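Local coordinates for pyocin sheath PA0622 (Pseudomonas aeruginosa, PDB 6PYT), which probably forms the contractile sheath of an R-type pyocin, whose shortening would drive the inner tube into the envelope of a target bacterium, at residues S25-C30 and A76-V81; T50-A55 and A71-A76. One frame throughout, in Å; residues are numbered along the deposited sequence.

Contact 1 (S25-C30 and A76-V81); sequences SVIGLC and AQAVIV
S25 opens the pairing at some distance from its partner: its O reaches the methyl CB of A78 at 4.0 Å, while its own side chain turns to L127 and A209, where a small residue fits. At V26 the strands come into register with V79. The branched valines suit an extended backbone, and the two project side by side from the same face. V26 has CG1 anti to the carbonyl carbon (chi1 -70°), so this methyl rests 3.7 Å from V79 CB. The CA-H of V26 also faces V79 O.

I27 is gripped through both backbone polar groups. Its N donates to V79 O at 2.9 Å, nearly along the C=O axis, and its O accepts from V81 N at 2.9 Å with a similar approach. One residue thus bonds to both neighbours of its partner I80, the hallmark of parallel strands. Strand 21-33 here runs inside a mixed sheet, between 76-86 and 127-129, both parallel to it; strand 46-49, outermost in this chain, lies antiparallel beyond 76-86. The sheet is twisted, the short segments being turned by 38°. The I27 side chain leaves by the face opposite to V26, and its tip CD1 meets A78 CB at 4.1 Å. I72 of helix 64-73 packs against I27.

G28 pairs with V81 and, having no side chain, adds nothing to the face where V26, V79 and V81 stand, touched by A123 of a loop. Its CA-H approaches V81 O. That same oxygen takes the straightest bond, from L29 N at 2.9 Å (N-H...O 170°), in the carbonyl plane. On the I27 face, L29 meets I80 at a slant, its CB 3.8 Å from I80 CG2, and its leucine branches reach C69 and I72 of helix 64-73.

Contact 2 (T50-A55 and A71-A76); sequences TSKKDA and AIYNRA
The polar link is a single hydrogen bond in which K52 NZ donates to N74 OD1 at 2.5 Å. The ammonium sits above the carbonyl plane, 31° out of it, instead of on a lone pair. N74 OD1 also bonds T18 OG1, so the amide oxygen serves two partners, and the positive charge would be expected to polarise its carbonyl. Lysine suits this partly exposed place because its long chain spans the distance to N74.

Van der Waals contacts use the methylenes of that chain. K52 has CG anti to the carbonyl carbon (chi1 -72°) and is extended beyond it, running antiparallel to the Y73 side chain. CG lies 3.7 Å from Y73 CD2, and CE lies 3.7 Å from Y73 CB.

The contact joins the start of helix 52-58, and the residues leading into it, to Y73 of helix 64-73 and to N74 next to it. The two helices follow one another in the connection between strands 46-49 and 76-86. S51 occupies the N-cap position of helix 52-58, but its OG bonds only weakly, to T50 O, and makes no capping bond. Its carbonyl O begins the helical bonding pattern by accepting from A55 N at 2.9 Å.

Backbone also meets the tyrosine ring, obliquely: S51 O is 3.2 Å from Y73 CE2. The long, flat tyrosine suits this buried position, its ring lying against the T50-K52 backbone while its hydroxyl reaches strand 76-86. That hydroxyl approaches T50 N at 3.4 Å with an angle too poor for a hydrogen bond, and makes a weak one to A78 O.

How the contacts relate
Contacts 1 and 2 have centres about 9 Å apart and belong to one continuous part of the chain, which corresponds to the N-terminal region of Gp18 domain III. Strand 21-33 comes first, then strand 46-49, helices 52-58 and 64-73, and finally strand 76-86, which returns parallel to the first; contact 2 therefore falls in the connection between the strands of contact 1. A76 is shared by both, at the passage from helix 64-73 into the strand. The two contacts touch directly through I72 and Y73. Helix 64-73 is thereby packed on one sheet face, and helix 52-58 packs in turn against helix 64-73, nearer the surface, where K53 packs on D341 of a neighbouring subunit.

Contact 1 (S25-C30 and A76-V81)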
loop_
_atom_site.group_PDB
_atom_site.type_symbol
_atom_site.label_atom_id
_atom_site.label_comp_id
_atom_site.label_asym_id
_atom_site.label_seq_id
_atom_site.Cartn_x
_atom_site.Cartn_y
_atom_site.Cartn_z
ATOM N N SER B 25 42.041 -2.232 -37.207
ATOM C CA SER B 25 42.720 -1.904 -38.447
ATOM C C SER B 25 44.177 -2.344 -38.398
ATOM O O SER B 25 44.807 -2.366 -37.339
ATOM C CB SER B 25 42.639 -0.405 -38.716
ATOM O OG SER B 25 43.365 -0.065 -39.877
ATOM N N VAL B 26 44.707 -2.704 -39.563
ATOM C CA VAL B 26 46.095 -3.125 -39.709
ATOM C C VAL B 26 46.845 -2.061 -40.494
ATOM O O VAL B 26 46.276 -1.405 -41.370
ATOM C CB VAL B 26 46.198 -4.507 -40.376
ATOM C CG1 VAL B 26 45.696 -5.558 -39.450
ATOM C CG2 VAL B 26 45.329 -4.545 -41.561
ATOM N N ILE B 27 48.118 -1.874 -40.155
ATOM C CA ILE B 27 48.926 -0.759 -40.638
ATOM C C ILE B 27 50.226 -1.316 -41.194
ATOM O O ILE B 27 50.887 -2.130 -40.553
ATOM C CB ILE B 27 49.208 0.260 -39.513
ATOM C CG1 ILE B 27 47.915 0.930 -39.059
ATOM C CG2 ILE B 27 50.191 1.312 -39.948
ATOM C CD1 ILE B 27 48.062 1.749 -37.824
ATOM N N GLY B 28 50.594 -0.877 -42.412
ATOM C CA GLY B 28 51.824 -1.296 -43.032
ATOM C C GLY B 28 52.901 -0.253 -42.847
ATOM O O GLY B 28 52.785 0.868 -43.340
ATOM N N LEU B 29 53.963 -0.631 -42.146
ATOM C CA LEU B 29 54.991 0.294 -41.708
ATOM C C LEU B 29 56.330 -0.117 -42.301
ATOM O O LEU B 29 56.612 -1.305 -42.464
ATOM C CB LEU B 29 55.062 0.324 -40.175
ATOM C CG LEU B 29 55.744 1.454 -39.410
ATOM C CD1 LEU B 29 55.059 1.606 -38.089
ATOM C CD2 LEU B 29 57.194 1.178 -39.166
ATOM N N CYS B 30 57.160 0.875 -42.603
ATOM C CA CYS B 30 58.440 0.623 -43.259
ATOM C C CYS B 30 59.379 1.775 -42.951
ATOM O O CYS B 30 59.119 2.904 -43.377
ATOM C CB CYS B 30 58.246 0.475 -44.758
ATOM S SG CYS B 30 59.741 0.133 -45.666
ATOM N N ALA B 76 46.321 4.057 -30.651
ATOM C CA ALA B 76 45.528 2.863 -30.872
ATOM C C ALA B 76 46.393 1.640 -30.652
ATOM O O ALA B 76 47.574 1.637 -30.999
ATOM C CB ALA B 76 44.939 2.840 -32.283
ATOM N N GLN B 77 45.802 0.599 -30.079
ATOM C CA GLN B 77 46.487 -0.678 -29.906
ATOM C C GLN B 77 46.291 -1.495 -31.183
ATOM O O GLN B 77 45.566 -2.487 -31.241
ATOM C CB GLN B 77 45.962 -1.394 -28.670
ATOM C CG GLN B 77 46.760 -2.602 -28.229
ATOM C CD GLN B 77 46.158 -3.266 -27.011
ATOM O OE1 GLN B 77 45.117 -2.841 -26.511
ATOM N NE2 GLN B 77 46.805 -4.316 -26.529
ATOM N N ALA B 78 46.956 -1.033 -32.233
ATOM C CA ALA B 78 46.710 -1.505 -33.581
ATOM C C ALA B 78 47.657 -2.637 -33.944
ATOM O O ALA B 78 48.659 -2.891 -33.276
ATOM C CB ALA B 78 46.858 -0.359 -34.578
ATOM N N VAL B 79 47.324 -3.321 -35.021
ATOM C CA VAL B 79 48.161 -4.381 -35.560
ATOM C C VAL B 79 49.036 -3.775 -36.643
ATOM O O VAL B 79 48.537 -3.107 -37.550
ATOM C CB VAL B 79 47.300 -5.526 -36.110
ATOM C CG1 VAL B 79 48.161 -6.546 -36.804
ATOM C CG2 VAL B 79 46.520 -6.175 -34.994
ATOM N N ILE B 80 50.345 -3.974 -36.536
ATOM C CA ILE B 80 51.297 -3.343 -37.437
ATOM C C ILE B 80 52.135 -4.425 -38.094
ATOM O O ILE B 80 52.895 -5.126 -37.417
ATOM C CB ILE B 80 52.196 -2.338 -36.707
ATOM C CG1 ILE B 80 51.367 -1.216 -36.096
ATOM C CG2 ILE B 80 53.194 -1.748 -37.660
ATOM C CD1 ILE B 80 52.129 -0.379 -35.119
ATOM N N VAL B 81 52.001 -4.559 -39.407
ATOM C CA VAL B 81 52.934 -5.331 -40.214
ATOM C C VAL B 81 54.079 -4.394 -40.569
ATOM O O VAL B 81 53.917 -3.478 -41.377
ATOM C CB VAL B 81 52.258 -5.898 -41.466
ATOM C CG1 VAL B 81 53.263 -6.574 -42.361
ATOM C CG2 VAL B 81 51.185 -6.879 -41.065
#

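Contact 2 (T50-A55 and A71-A76)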
loop_
_atom_site.group_PDB
_atom_site.type_symbol
_atom_site.label_atom_id
_atom_site.label_comp_id
_atom_site.label_asym_id
_atom_site.label_seq_id
_atom_site.Cartn_x
_atom_site.Cartn_y
_atom_site.Cartn_z
ATOM N N THR B 50 51.963 -6.179 -31.946
ATOM C CA THR B 50 50.797 -5.840 -31.145
ATOM C C THR B 50 51.135 -5.046 -29.891
ATOM O O THR B 50 50.234 -4.797 -29.085
ATOM C CB THR B 50 50.031 -7.103 -30.718
ATOM O OG1 THR B 50 50.881 -7.934 -29.918
ATOM C CG2 THR B 50 49.519 -7.898 -31.917
ATOM N N SER B 51 52.391 -4.655 -29.688
ATOM C CA SER B 51 52.784 -4.018 -28.438
ATOM C C SER B 51 54.027 -3.174 -28.664
ATOM O O SER B 51 54.779 -3.387 -29.616
ATOM C CB SER B 51 53.062 -5.054 -27.344
ATOM O OG SER B 51 51.897 -5.773 -26.990
ATOM N N LYS B 52 54.240 -2.211 -27.762
ATOM C CA LYS B 52 55.516 -1.505 -27.738
ATOM C C LYS B 52 56.653 -2.426 -27.329
ATOM O O LYS B 52 57.797 -2.218 -27.747
ATOM C CB LYS B 52 55.462 -0.312 -26.790
ATOM C CG LYS B 52 54.635 0.842 -27.288
ATOM C CD LYS B 52 54.742 2.026 -26.355
ATOM C CE LYS B 52 53.893 3.173 -26.856
ATOM N NZ LYS B 52 53.956 4.372 -25.989
ATOM N N LYS B 53 56.361 -3.437 -26.509
ATOM C CA LYS B 53 57.364 -4.447 -26.198
ATOM C C LYS B 53 57.671 -5.300 -27.420
ATOM O O LYS B 53 58.832 -5.632 -27.673
ATOM C CB LYS B 53 56.883 -5.316 -25.040
ATOM C CG LYS B 53 57.869 -6.363 -24.572
ATOM C CD LYS B 53 59.038 -5.739 -23.832
ATOM C CE LYS B 53 59.958 -6.816 -23.267
ATOM N NZ LYS B 53 61.154 -6.255 -22.579
ATOM N N ASP B 54 56.647 -5.639 -28.205
ATOM C CA ASP B 54 56.861 -6.405 -29.424
ATOM C C ASP B 54 57.544 -5.589 -30.508
ATOM O O ASP B 54 58.142 -6.169 -31.416
ATOM C CB ASP B 54 55.533 -6.944 -29.947
ATOM N N ALA B 55 57.462 -4.262 -30.432
ATOM C CA ALA B 55 58.181 -3.402 -31.361
ATOM C C ALA B 55 59.627 -3.208 -30.944
ATOM O O ALA B 55 60.493 -3.023 -31.803
ATOM C CB ALA B 55 57.492 -2.044 -31.460
ATOM N N ALA B 71 54.634 5.905 -32.011
ATOM C CA ALA B 71 53.716 6.926 -32.495
ATOM C C ALA B 71 52.319 6.388 -32.756
ATOM O O ALA B 71 51.360 7.163 -32.744
ATOM C CB ALA B 71 54.264 7.547 -33.772
ATOM N N ILE B 72 52.181 5.093 -33.003
ATOM C CA ILE B 72 50.874 4.504 -33.255
ATOM C C ILE B 72 50.262 3.958 -31.975
ATOM O O ILE B 72 49.068 4.127 -31.725
ATOM C CB ILE B 72 51.014 3.417 -34.338
ATOM C CG1 ILE B 72 51.521 4.045 -35.629
ATOM C CG2 ILE B 72 49.698 2.740 -34.602
ATOM C CD1 ILE B 72 51.919 3.053 -36.667
ATOM N N TYR B 73 51.079 3.348 -31.125
ATOM C CA TYR B 73 50.599 2.725 -29.902
ATOM C C TYR B 73 50.221 3.725 -28.820
ATOM O O TYR B 73 49.606 3.326 -27.829
ATOM C CB TYR B 73 51.666 1.761 -29.401
ATOM C CG TYR B 73 51.749 0.514 -30.236
ATOM C CD1 TYR B 73 50.625 0.012 -30.854
ATOM C CD2 TYR B 73 52.961 -0.111 -30.471
ATOM C CE1 TYR B 73 50.686 -1.109 -31.624
ATOM C CE2 TYR B 73 53.035 -1.231 -31.264
ATOM C CZ TYR B 73 51.891 -1.728 -31.828
ATOM O OH TYR B 73 51.943 -2.846 -32.616
ATOM N N ASN B 74 50.555 5.002 -28.979
ATOM C CA ASN B 74 50.047 6.008 -28.061
ATOM C C ASN B 74 48.597 6.362 -28.333
ATOM O O ASN B 74 47.957 6.984 -27.481
ATOM C CB ASN B 74 50.885 7.281 -28.131
ATOM C CG ASN B 74 52.280 7.087 -27.599
ATOM O OD1 ASN B 74 52.493 6.357 -26.636
ATOM N ND2 ASN B 74 53.243 7.757 -28.215
ATOM N N ARG B 75 48.069 5.987 -29.488
ATOM C CA ARG B 75 46.704 6.330 -29.843
ATOM C C ARG B 75 45.814 5.119 -30.043
ATOM O O ARG B 75 44.658 5.137 -29.618
ATOM C CB ARG B 75 46.709 7.200 -31.101
ATOM C CG ARG B 75 45.361 7.761 -31.474
ATOM C CD ARG B 75 44.760 8.489 -30.295
ATOM N NE ARG B 75 43.608 9.289 -30.636
ATOM C CZ ARG B 75 42.704 9.690 -29.756
ATOM N NH1 ARG B 75 42.793 9.299 -28.493
ATOM N NH2 ARG B 75 41.699 10.450 -30.133
ATOM N N ALA B 76 46.321 4.057 -30.651
ATOM C CA ALA B 76 45.528 2.863 -30.872
ATOM C C ALA B 76 46.393 1.640 -30.652
ATOM O O ALA B 76 47.574 1.637 -30.999
ATOM C CB ALA B 76 44.939 2.840 -32.283
#